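Local coordinates for protein VirX1 (Cyanophage Syn10, PDB 6QGM) that iodinates diverse substrates as a viral halogenase, probably with the help of a flavin cofactor, at residues T82-E86 / A467-L471; F228-L233 / L346-F350. All blocks are in the same frame, centred on the assembly; numbering follows the deposited sequence.

Contact 1. Residues T82-E86 / A467-L471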
ATOM      1  N   THR B  82       1.464   1.458  35.236  1.00 52.06           N
ATOM      2  CA  THR B  82       0.689   1.915  36.416  1.00 53.24           C
ATOM      3  C   THR B  82       0.207   3.344  36.152  1.00 51.32           C
ATOM      4  O   THR B  82       1.001   4.153  35.652  1.00 48.61           O
ATOM      5  CB  THR B  82       1.519   1.805  37.699  1.00 55.21           C
ATOM      6  OG1 THR B  82       2.022   0.459  37.777  1.00 55.72           O
ATOM      7  CG2 THR B  82       0.741   2.175  38.943  1.00 55.45           C
ATOM      8  N   ASN B  83      -1.073   3.600  36.422  1.00 52.47           N
ATOM      9  CA  ASN B  83      -1.698   4.949  36.542  1.00 52.51           C
ATOM     10  C   ASN B  83      -1.964   5.583  35.163  1.00 50.90           C
ATOM     11  O   ASN B  83      -2.315   6.750  35.145  1.00 48.99           O
ATOM     12  CB  ASN B  83      -0.836   5.862  37.421  1.00 53.55           C
ATOM     13  CG  ASN B  83      -1.647   6.779  38.307  1.00 54.17           C
ATOM     14  OD1 ASN B  83      -2.640   6.367  38.879  1.00 53.24           O
ATOM     15  ND2 ASN B  83      -1.225   8.019  38.449  1.00 54.43           N
ATOM     16  N   PHE B  84      -1.883   4.829  34.064  1.00 52.93           N
ATOM     17  CA  PHE B  84      -1.895   5.366  32.678  1.00 52.48           C
ATOM     18  C   PHE B  84      -3.306   5.439  32.086  1.00 54.82           C
ATOM     19  O   PHE B  84      -3.532   6.324  31.237  1.00 62.36           O
ATOM     20  CB  PHE B  84      -1.011   4.541  31.744  1.00 51.44           C
ATOM     21  CG  PHE B  84       0.287   5.221  31.390  1.00 52.09           C
ATOM     22  CD1 PHE B  84       1.413   5.046  32.180  1.00 51.39           C
ATOM     23  CD2 PHE B  84       0.375   6.035  30.270  1.00 51.96           C
ATOM     24  CE1 PHE B  84       2.599   5.680  31.860  1.00 52.61           C
ATOM     25  CE2 PHE B  84       1.566   6.661  29.947  1.00 53.50           C
ATOM     26  CZ  PHE B  84       2.676   6.493  30.751  1.00 54.62           C
ATOM     27  N   ARG B  85      -4.212   4.539  32.453  1.00 53.48           N
ATOM     28  CA  ARG B  85      -5.565   4.488  31.834  1.00 54.97           C
ATOM     29  C   ARG B  85      -6.416   5.620  32.396  1.00 57.13           C
ATOM     30  O   ARG B  85      -6.967   6.398  31.593  1.00 60.05           O
ATOM     31  CB  ARG B  85      -6.281   3.157  32.072  1.00 56.65           C
ATOM     32  CG  ARG B  85      -7.648   3.099  31.397  1.00 58.18           C
ATOM     33  CD  ARG B  85      -8.387   1.771  31.479  1.00 58.08           C
ATOM     34  NE  ARG B  85      -8.723   1.393  32.860  1.00 56.01           N
ATOM     35  CZ  ARG B  85      -8.169   0.400  33.534  1.00 52.33           C
ATOM     36  NH1 ARG B  85      -7.250  -0.351  32.971  1.00 50.53           N
ATOM     37  NH2 ARG B  85      -8.549   0.153  34.770  1.00 53.89           N
ATOM     38  N   GLU B  86      -6.495   5.708  33.724  1.00 59.02           N
ATOM     39  CA  GLU B  86      -7.539   6.486  34.440  1.00 59.52           C
ATOM     40  C   GLU B  86      -6.948   7.273  35.623  1.00 57.35           C
ATOM     41  O   GLU B  86      -7.701   8.044  36.227  1.00 57.32           O
ATOM     42  CB  GLU B  86      -8.588   5.473  34.890  1.00 59.75           C
ATOM     43  CG  GLU B  86      -9.992   6.007  34.983  1.00 61.46           C
ATOM     44  CD  GLU B  86     -10.913   4.971  35.595  1.00 65.47           C
ATOM     45  OE1 GLU B  86     -10.842   3.782  35.133  1.00 64.77           O
ATOM     46  OE2 GLU B  86     -11.676   5.339  36.535  1.00 68.13           O
ATOM     47  N   ALA B 467      -6.000  -2.257  24.686  1.00 45.56           N
ATOM     48  CA  ALA B 467      -6.647  -3.214  25.624  1.00 46.30           C
ATOM     49  C   ALA B 467      -6.564  -2.667  27.053  1.00 47.13           C
ATOM     50  O   ALA B 467      -7.626  -2.601  27.722  1.00 49.00           O
ATOM     51  CB  ALA B 467      -6.016  -4.583  25.540  1.00 44.27           C
ATOM     52  N   GLY B 468      -5.351  -2.292  27.491  1.00 46.50           N
ATOM     53  CA  GLY B 468      -5.066  -1.780  28.846  1.00 46.32           C
ATOM     54  C   GLY B 468      -5.765  -0.467  29.109  1.00 49.29           C
ATOM     55  O   GLY B 468      -6.073  -0.192  30.288  1.00 54.57           O
ATOM     56  N   HIS B 469      -5.999   0.329  28.065  1.00 48.46           N
ATOM     57  CA  HIS B 469      -6.706   1.633  28.171  1.00 50.23           C
ATOM     58  C   HIS B 469      -8.221   1.407  28.175  1.00 50.69           C
ATOM     59  O   HIS B 469      -8.949   2.391  28.312  1.00 52.34           O
ATOM     60  CB  HIS B 469      -6.266   2.576  27.048  1.00 52.25           C
ATOM     61  CG  HIS B 469      -5.002   3.318  27.332  1.00 55.00           C
ATOM     62  ND1 HIS B 469      -4.684   3.799  28.586  1.00 55.87           N
ATOM     63  CD2 HIS B 469      -3.991   3.705  26.519  1.00 55.64           C
ATOM     64  CE1 HIS B 469      -3.528   4.430  28.532  1.00 56.34           C
ATOM     65  NE2 HIS B 469      -3.079   4.386  27.268  1.00 56.07           N
ATOM     66  N   GLY B 470      -8.670   0.160  28.004  1.00 49.96           N
ATOM     67  CA  GLY B 470     -10.075  -0.263  28.167  1.00 48.67           C
ATOM     68  C   GLY B 470     -10.848  -0.254  26.862  1.00 46.55           C
ATOM     69  O   GLY B 470     -12.063  -0.122  26.910  1.00 46.57           O
ATOM     70  N   LEU B 471     -10.175  -0.430  25.735  1.00 46.71           N
ATOM     71  CA  LEU B 471     -10.841  -0.548  24.409  1.00 47.24           C
ATOM     72  C   LEU B 471     -10.964  -2.028  24.014  1.00 45.69           C
ATOM     73  O   LEU B 471     -10.158  -2.828  24.452  1.00 46.17           O
ATOM     74  CB  LEU B 471     -10.040   0.259  23.380  1.00 47.57           C
ATOM     75  CG  LEU B 471      -9.930   1.756  23.643  1.00 47.55           C
ATOM     76  CD1 LEU B 471      -8.707   2.344  22.964  1.00 47.69           C
ATOM     77  CD2 LEU B 471     -11.175   2.473  23.190  1.00 47.77           C
TER
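R85 reaches out of the loop after strand 78-82 and takes hold of the carbonyl oxygen of G468 on the far segment. Its NH1 donates to G468 O at 2.9 Å, with the N-H pointing nearly straight at the oxygen (165°) and the acceptor lying in the guanidinium plane. CG stands anti to the backbone N (chi1 -178°) and the chain stays extended until a bend at chi3 turns the head group onto the carbonyl. On the way its methylenes lie along the peptide that follows: R85 CD is 3.3 Å from H469 O and 3.8 Å from G470 N.

The close packing is on the buried flank, where the imidazole of H469 comes in edge first against the loop backbone. H469 CE1 approaches F84 O at 3.3 Å and H469 ND1 sits 3.4 Å from R85 CA. The remaining nitrogen, NE2, is bonded to H406 O, which helps fix the turn of the ring, and F92 meets the same ring edge-to-face. F84 O also bonds to S410 OG.

All this happens at the C-terminus of helix 462-468, which finishes in a Schellman motif: G470 has positive phi, and its N bonds back to A467 O at 3.0 Å. The guanidinium thus meets a carbonyl of the last turn, where its positive charge would probably suit the negative end of the helix dipole.

Toward E86 the fit is looser. R85 and E86 are both partly exposed, and R85 NE and E86 OE1 form only a long ion pair at 3.9 Å. H469 O faces a different neighbour, accepting a hydrogen bond from R376 NH1 of the second subunit.

Contact 2. Residues F228-L233 / L346-F350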
ATOM      1  N   PHE B 228      23.569  13.594  23.284  1.00 64.28           N
ATOM      2  CA  PHE B 228      22.721  14.776  22.967  1.00 63.14           C
ATOM      3  C   PHE B 228      23.569  15.904  22.382  1.00 61.20           C
ATOM      4  O   PHE B 228      23.052  16.597  21.498  1.00 62.69           O
ATOM      5  CB  PHE B 228      21.921  15.231  24.186  1.00 66.27           C
ATOM      6  CG  PHE B 228      20.802  14.296  24.586  1.00 69.68           C
ATOM      7  CD1 PHE B 228      19.898  13.793  23.653  1.00 70.75           C
ATOM      8  CD2 PHE B 228      20.638  13.951  25.920  1.00 71.68           C
ATOM      9  CE1 PHE B 228      18.871  12.949  24.045  1.00 73.09           C
ATOM     10  CE2 PHE B 228      19.600  13.122  26.308  1.00 73.27           C
ATOM     11  CZ  PHE B 228      18.721  12.635  25.377  1.00 74.08           C
ATOM     12  N   LYS B 229      24.816  16.067  22.823  1.00 60.64           N
ATOM     13  CA  LYS B 229      25.781  17.019  22.207  1.00 62.31           C
ATOM     14  C   LYS B 229      25.660  16.945  20.678  1.00 60.84           C
ATOM     15  O   LYS B 229      25.598  18.009  20.026  1.00 61.57           O
ATOM     16  CB  LYS B 229      27.227  16.673  22.558  1.00 65.11           C
ATOM     17  CG  LYS B 229      27.790  17.227  23.848  1.00 68.63           C
ATOM     18  CD  LYS B 229      29.239  16.842  23.921  1.00 74.25           C
ATOM     19  CE  LYS B 229      30.030  17.502  25.026  1.00 80.17           C
ATOM     20  NZ  LYS B 229      31.417  16.973  25.029  1.00 82.45           N
ATOM     21  N   SER B 230      25.646  15.724  20.130  1.00 58.49           N
ATOM     22  CA  SER B 230      25.702  15.442  18.674  1.00 56.77           C
ATOM     23  C   SER B 230      26.791  16.317  18.055  1.00 58.50           C
ATOM     24  O   SER B 230      26.477  17.077  17.124  1.00 60.66           O
ATOM     25  CB  SER B 230      24.359  15.651  18.006  1.00 55.53           C
ATOM     26  OG  SER B 230      24.383  15.146  16.680  1.00 56.09           O
ATOM     27  N   LEU B 231      28.022  16.222  18.570  1.00 57.05           N
ATOM     28  CA  LEU B 231      29.146  17.118  18.191  1.00 56.34           C
ATOM     29  C   LEU B 231      29.486  16.968  16.704  1.00 55.66           C
ATOM     30  O   LEU B 231      29.724  17.984  16.072  1.00 55.44           O
ATOM     31  CB  LEU B 231      30.356  16.812  19.072  1.00 55.97           C
ATOM     32  CG  LEU B 231      31.534  17.753  18.870  1.00 56.52           C
ATOM     33  CD1 LEU B 231      31.156  19.178  19.312  1.00 58.58           C
ATOM     34  CD2 LEU B 231      32.787  17.234  19.588  1.00 56.09           C
ATOM     35  N   LEU B 232      29.538  15.750  16.171  1.00 58.06           N
ATOM     36  CA  LEU B 232      30.009  15.484  14.776  1.00 57.63           C
ATOM     37  C   LEU B 232      28.841  15.622  13.790  1.00 55.82           C
ATOM     38  O   LEU B 232      28.988  16.340  12.798  1.00 55.36           O
ATOM     39  CB  LEU B 232      30.661  14.099  14.696  1.00 57.15           C
ATOM     40  CG  LEU B 232      32.171  14.068  14.950  1.00 59.61           C
ATOM     41  CD1 LEU B 232      32.560  14.711  16.277  1.00 57.94           C
ATOM     42  CD2 LEU B 232      32.687  12.637  14.876  1.00 59.69           C
ATOM     43  N   LEU B 233      27.710  14.973  14.060  1.00 55.29           N
ATOM     44  CA  LEU B 233      26.556  14.941  13.125  1.00 54.49           C
ATOM     45  C   LEU B 233      25.859  16.302  13.138  1.00 54.31           C
ATOM     46  O   LEU B 233      25.769  16.950  12.065  1.00 51.59           O
ATOM     47  CB  LEU B 233      25.603  13.811  13.531  1.00 52.95           C
ATOM     48  CG  LEU B 233      24.362  13.659  12.655  1.00 53.53           C
ATOM     49  CD1 LEU B 233      24.738  13.640  11.180  1.00 53.93           C
ATOM     50  CD2 LEU B 233      23.581  12.409  13.014  1.00 53.72           C
ATOM     51  N   LEU B 346      22.150   8.756  20.849  1.00 69.93           N
ATOM     52  CA  LEU B 346      21.380   9.998  21.100  1.00 68.81           C
ATOM     53  C   LEU B 346      21.862  11.121  20.177  1.00 68.57           C
ATOM     54  O   LEU B 346      21.077  12.058  19.962  1.00 69.19           O
ATOM     55  CB  LEU B 346      21.510  10.376  22.580  1.00 70.30           C
ATOM     56  CG  LEU B 346      21.000   9.336  23.589  1.00 68.85           C
ATOM     57  CD1 LEU B 346      20.480  10.032  24.839  1.00 69.02           C
ATOM     58  CD2 LEU B 346      19.903   8.445  23.016  1.00 65.92           C
ATOM     59  N   SER B 347      23.073  11.017  19.622  1.00 66.27           N
ATOM     60  CA  SER B 347      23.618  11.952  18.603  1.00 63.46           C
ATOM     61  C   SER B 347      22.704  11.976  17.370  1.00 62.07           C
ATOM     62  O   SER B 347      22.643  13.027  16.704  1.00 65.00           O
ATOM     63  CB  SER B 347      25.023  11.579  18.223  1.00 63.48           C
ATOM     64  OG  SER B 347      25.061  10.260  17.725  1.00 63.91           O
ATOM     65  N   TYR B 348      22.028  10.859  17.069  1.00 58.75           N
ATOM     66  CA  TYR B 348      21.083  10.756  15.922  1.00 56.38           C
ATOM     67  C   TYR B 348      19.653  11.038  16.385  1.00 55.63           C
ATOM     68  O   TYR B 348      19.005  11.959  15.822  1.00 59.10           O
ATOM     69  CB  TYR B 348      21.139   9.402  15.215  1.00 54.38           C
ATOM     70  CG  TYR B 348      19.939   9.175  14.327  1.00 54.80           C
ATOM     71  CD1 TYR B 348      19.728   9.953  13.206  1.00 54.75           C
ATOM     72  CD2 TYR B 348      18.988   8.223  14.627  1.00 55.93           C
ATOM     73  CE1 TYR B 348      18.624   9.790  12.391  1.00 54.89           C
ATOM     74  CE2 TYR B 348      17.865   8.039  13.837  1.00 55.35           C
ATOM     75  CZ  TYR B 348      17.678   8.822  12.711  1.00 55.93           C
ATOM     76  OH  TYR B 348      16.575   8.622  11.923  1.00 53.69           O
ATOM     77  N   GLY B 349      19.149  10.262  17.347  1.00 53.63           N
ATOM     78  CA  GLY B 349      17.717  10.294  17.730  1.00 54.07           C
ATOM     79  C   GLY B 349      17.476   9.752  19.126  1.00 55.19           C
ATOM     80  O   GLY B 349      18.380   9.096  19.708  1.00 59.52           O
ATOM     81  N   PHE B 350      16.291  10.033  19.659  1.00 55.75           N
ATOM     82  CA  PHE B 350      15.864   9.620  21.013  1.00 56.94           C
ATOM     83  C   PHE B 350      14.335   9.685  21.073  1.00 57.69           C
ATOM     84  O   PHE B 350      13.755  10.699  20.649  1.00 67.59           O
ATOM     85  CB  PHE B 350      16.566  10.504  22.052  1.00 56.35           C
ATOM     86  CG  PHE B 350      16.071  10.340  23.466  1.00 56.29           C
ATOM     87  CD1 PHE B 350      14.951  11.018  23.912  1.00 54.48           C
ATOM     88  CD2 PHE B 350      16.720   9.493  24.354  1.00 55.98           C
ATOM     89  CE1 PHE B 350      14.502  10.867  25.218  1.00 53.15           C
ATOM     90  CE2 PHE B 350      16.260   9.338  25.653  1.00 53.49           C
ATOM     91  CZ  PHE B 350      15.163  10.031  26.082  1.00 51.95           C
TER
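F228 and F350 meet edge-to-face, the edge of the F228 ring directed at the face of F350. The centroids are 5.3 Å apart and the planes are inclined at 73°. F228 CZ lies over the F350 face near its rim, 3.9 Å from F350 CD2. CG of F350 is anti to its own N (chi1 171°), which carries that ring across to F228. L346 supplies the third member of the cluster: its CD1 methyl sits over one face of the F228 ring in a CH-pi contact, although the modelled spacing is too tight to be taken literally. In the model, F228 turns a face to the L346 methyl and its edge to F350. I328 also touches both phenylalanines.

These segments follow strands 221-224 and 341-343, parallel neighbours in the large mixed sheet of the Rossmann-type domain. They pack together past the C-terminal ends of the two strands, the side of the sheet at which folds of this kind usually hold their dinucleotide.

Beyond the aromatic cluster, toward helix 231-236, the contact turns polar. S230 OG donates to S347 O at 2.7 Å, approaching in the carbonyl plane on a lone pair, with a C=O...O angle of 129°. The hydroxyl is anti to the S230 backbone N, which directs it across the gap, and it also bonds to G234 N in the helix that S230 precedes. S347 OG turns the other way, to D224 O at the end of strand 221-224; the carboxylate of D224 in turn accepts the amides of L232 and L233. On the far side of the serines, L233 lays CD2 beside the backbone, 3.9 Å from S347 O and 4.2 Å from Y348 CA.

The two contacts lie on opposite sides of the chain's centre, with centres 34 Å apart and nearest atoms about 14 Å apart, and share no elements. Contact 1 joins the seven-stranded sheet, through its 82-86 loop, to the C-terminal end of helix 462-468. Contact 2 joins the loops after two neighbouring Rossmann-type strands, the second running into the small three-stranded sheet through strand 349-350. Both have a similar share of buried residues and none exposed, but a second subunit reaches only contact 1. Contact 1 leans on a charged side chain at a helix end and an imidazole edge, whereas contact 2 combines rings and aliphatic groups with a neutral hydroxyl-to-carbonyl bond.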